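Local structure of calmodulin binding transcription activator 1 (Homo sapiens, 2CXK) at the interface of chains A and B. The protein activates transcription, and the piece seen here is its TIG/IPT domain, an immunoglobulin-like beta-sandwich module. Coordinates in Å, arbitrary orientation; residue numbers count along the deposited sequence, not the author numbering. Chains: chain A/B, calmodulin binding transcription activator 1.

The interface of chains A and B. Residues chain A 12-14, 24, 26; chain B 13-14, 24-26.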
ATOM      1  N   TYR A  12      -5.901   1.013   0.556  1.00  9.67           N
ATOM      2  CA  TYR A  12      -4.896   1.923   0.035  1.00 10.19           C
ATOM      3  C   TYR A  12      -3.951   2.258   1.178  1.00  9.18           C
ATOM      4  O   TYR A  12      -4.367   2.293   2.334  1.00 11.72           O
ATOM      5  CB  TYR A  12      -5.534   3.196  -0.530  1.00  9.85           C
ATOM      6  CG  TYR A  12      -6.475   3.936   0.399  1.00 11.50           C
ATOM      7  CD1 TYR A  12      -7.726   3.413   0.721  1.00  9.20           C
ATOM      8  CD2 TYR A  12      -6.147   5.203   0.887  1.00 10.06           C
ATOM      9  CE1 TYR A  12      -8.630   4.136   1.492  1.00 12.23           C
ATOM     10  CE2 TYR A  12      -7.048   5.936   1.659  1.00  9.76           C
ATOM     11  CZ  TYR A  12      -8.287   5.400   1.955  1.00 10.88           C
ATOM     12  OH  TYR A  12      -9.203   6.137   2.680  1.00 11.16           O
ATOM     13  N   SER A  13      -2.688   2.508   0.852  1.00 10.80           N
ATOM     14  CA  SER A  13      -1.685   2.782   1.871  1.00 10.50           C
ATOM     15  C   SER A  13      -0.500   3.556   1.303  1.00 11.72           C
ATOM     16  O   SER A  13       0.005   3.229   0.224  1.00 13.10           O
ATOM     17  CB  SER A  13      -1.189   1.447   2.438  1.00 11.11           C
ATOM     18  OG  SER A  13      -0.274   1.654   3.496  1.00 14.16           O
ATOM     19  N   PRO A  14      -0.045   4.608   2.009  1.00 13.32           N
ATOM     20  CA  PRO A  14      -0.588   5.089   3.282  1.00 12.50           C
ATOM     21  C   PRO A  14      -1.864   5.867   3.005  1.00 13.16           C
ATOM     22  O   PRO A  14      -2.210   6.095   1.848  1.00 13.12           O
ATOM     23  CB  PRO A  14       0.521   5.995   3.805  1.00 12.15           C
ATOM     24  CG  PRO A  14       1.045   6.610   2.542  1.00 11.42           C
ATOM     25  CD  PRO A  14       1.111   5.424   1.594  1.00 12.35           C
ATOM     26  N   LYS A  24       4.637   7.611  -2.284  1.00  9.98           N
ATOM     27  CA  LYS A  24       4.044   6.506  -3.027  1.00 10.07           C
ATOM     28  C   LYS A  24       2.778   6.019  -2.321  1.00  8.80           C
ATOM     29  O   LYS A  24       2.750   5.863  -1.098  1.00 10.09           O
ATOM     30  CB  LYS A  24       5.018   5.326  -3.134  1.00 10.27           C
ATOM     31  CG  LYS A  24       4.388   4.107  -3.794  1.00 12.57           C
ATOM     32  CD  LYS A  24       5.361   2.957  -3.866  1.00 15.46           C
ATOM     33  CE  LYS A  24       5.736   2.479  -2.475  1.00 15.89           C
ATOM     34  NZ  LYS A  24       6.840   1.492  -2.544  1.00 18.30           N
ATOM     35  N   LEU A  26      -0.257   2.966  -2.672  1.00  7.64           N
ATOM     36  CA  LEU A  26      -0.718   1.765  -3.361  1.00  8.33           C
ATOM     37  C   LEU A  26      -2.225   1.764  -3.163  1.00  7.87           C
ATOM     38  O   LEU A  26      -2.707   2.077  -2.077  1.00  8.36           O
ATOM     39  CB  LEU A  26      -0.102   0.500  -2.745  1.00  6.99           C
ATOM     40  CG  LEU A  26       1.404   0.342  -2.957  1.00  8.56           C
ATOM     41  CD1 LEU A  26       1.869  -0.999  -2.411  1.00 10.89           C
ATOM     42  CD2 LEU A  26       1.721   0.438  -4.454  1.00 11.17           C
TER
ATOM     43  N   SER B  13       3.821  -0.649   0.990  1.00 11.20           N
ATOM     44  CA  SER B  13       3.655   0.740   1.369  1.00 11.87           C
ATOM     45  C   SER B  13       2.880   0.871   2.670  1.00 11.69           C
ATOM     46  O   SER B  13       1.877   0.187   2.872  1.00 12.42           O
ATOM     47  CB  SER B  13       2.908   1.460   0.247  1.00 13.85           C
ATOM     48  OG  SER B  13       2.629   2.801   0.587  1.00 19.13           O
ATOM     49  N   PRO B  14       3.332   1.751   3.577  1.00 12.09           N
ATOM     50  CA  PRO B  14       4.515   2.603   3.436  1.00 12.21           C
ATOM     51  C   PRO B  14       5.752   1.747   3.666  1.00 13.68           C
ATOM     52  O   PRO B  14       5.639   0.566   3.989  1.00 14.45           O
ATOM     53  CB  PRO B  14       4.319   3.640   4.530  1.00 11.23           C
ATOM     54  CG  PRO B  14       3.687   2.821   5.617  1.00 11.68           C
ATOM     55  CD  PRO B  14       2.650   2.016   4.853  1.00 12.53           C
ATOM     56  N   LYS B  24      -0.411   0.484   9.404  1.00 13.30           N
ATOM     57  CA  LYS B  24      -0.860  -0.470   8.403  1.00 12.72           C
ATOM     58  C   LYS B  24       0.129  -0.512   7.248  1.00 11.53           C
ATOM     59  O   LYS B  24       0.587   0.525   6.770  1.00  8.97           O
ATOM     60  CB  LYS B  24      -2.234  -0.096   7.835  1.00 15.13           C
ATOM     61  CG  LYS B  24      -2.610  -0.989   6.653  1.00 17.22           C
ATOM     62  CD  LYS B  24      -3.951  -0.644   6.066  1.00 17.28           C
ATOM     63  CE  LYS B  24      -3.884   0.652   5.278  1.00 18.90           C
ATOM     64  NZ  LYS B  24      -5.257   1.069   4.896  1.00 17.39           N
ATOM     65  N   VAL B  25       0.454  -1.719   6.804  1.00 10.80           N
ATOM     66  CA  VAL B  25       1.355  -1.890   5.683  1.00 10.70           C
ATOM     67  C   VAL B  25       0.722  -2.855   4.676  1.00 10.97           C
ATOM     68  O   VAL B  25       0.216  -3.916   5.051  1.00 11.88           O
ATOM     69  CB  VAL B  25       2.730  -2.448   6.145  1.00 11.94           C
ATOM     70  CG1 VAL B  25       3.652  -2.626   4.957  1.00 11.97           C
ATOM     71  CG2 VAL B  25       3.375  -1.484   7.143  1.00 13.81           C
ATOM     72  N   LEU B  26       0.699  -2.470   3.407  1.00  9.78           N
ATOM     73  CA  LEU B  26       0.173  -3.360   2.384  1.00  7.84           C
ATOM     74  C   LEU B  26       1.392  -3.929   1.682  1.00  8.32           C
ATOM     75  O   LEU B  26       2.332  -3.198   1.386  1.00 10.31           O
ATOM     76  CB  LEU B  26      -0.700  -2.605   1.366  1.00  7.60           C
ATOM     77  CG  LEU B  26      -2.019  -2.025   1.884  1.00  8.97           C
ATOM     78  CD1 LEU B  26      -2.770  -1.413   0.717  1.00 11.50           C
ATOM     79  CD2 LEU B  26      -2.874  -3.114   2.557  1.00 11.15           C
TER
HETATM   80  O   HOH W   1       4.502   4.998   0.679  1.00 17.71           O
HETATM   81  O   HOH W   2      -0.296   3.023   6.330  1.00 20.79           O
HETATM   82  O   HOH W   3      -6.672   3.408   4.229  1.00 27.06           O
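Strand 11-13 of each chain, with the cis-proline that follows it, packs against the same segment and against strand 24-28 of the other chain, around a two-fold axis. A:Ser13 and B:Ser13 sit at the centre and trade hydrogen bonds, each hydroxyl to the other's backbone carbonyl: A:Ser13 OG donates to B:Ser13 O at 2.7 Å, and B:Ser13 OG returns the bond to A:Ser13 O. Each hydroxyl stands anti to its own backbone N (chi1 -176° in A:Ser13), which points it across the interface. Both donors come in above the carbonyl plane, with a C=O...OG angle of 113° at B:Ser13 O. Each OG also shares a water with the partner's Lys24 carbonyl: water 2 lies 3.1 Å from A:Ser13 OG and 2.7 Å from B:Lys24 O, and water 1 does the same for B:Ser13 OG and A:Lys24 O. The CB of each serine meets a leucine of the other chain: the branch carbon B:Leu26 CG rests on A:Ser13 CB at 3.6 Å, and the two-fold repeats this with A:Leu26 CG against B:Ser13 CB. B:Lys24 bends at chi3 (73°) to lay its CE alongside A:Ser13 CB. Its terminal amine, B:Lys24 NZ, comes to 3.0 Å from the carbonyl A:Tyr12 O. Water 3 bridges the same two atoms and sits over the centre of the A:Tyr12 ring, 3.3 Å above its plane. A methionine in place of B:Lys24 would probably leave A:Tyr12 O without its amine donor and take from water 3 one of its partners. Although the structure alone does not show that CAMTA1 pairs this way outside the crystal, the patch joins two TIG domains symmetrically through main-chain acceptors and small apolar contacts.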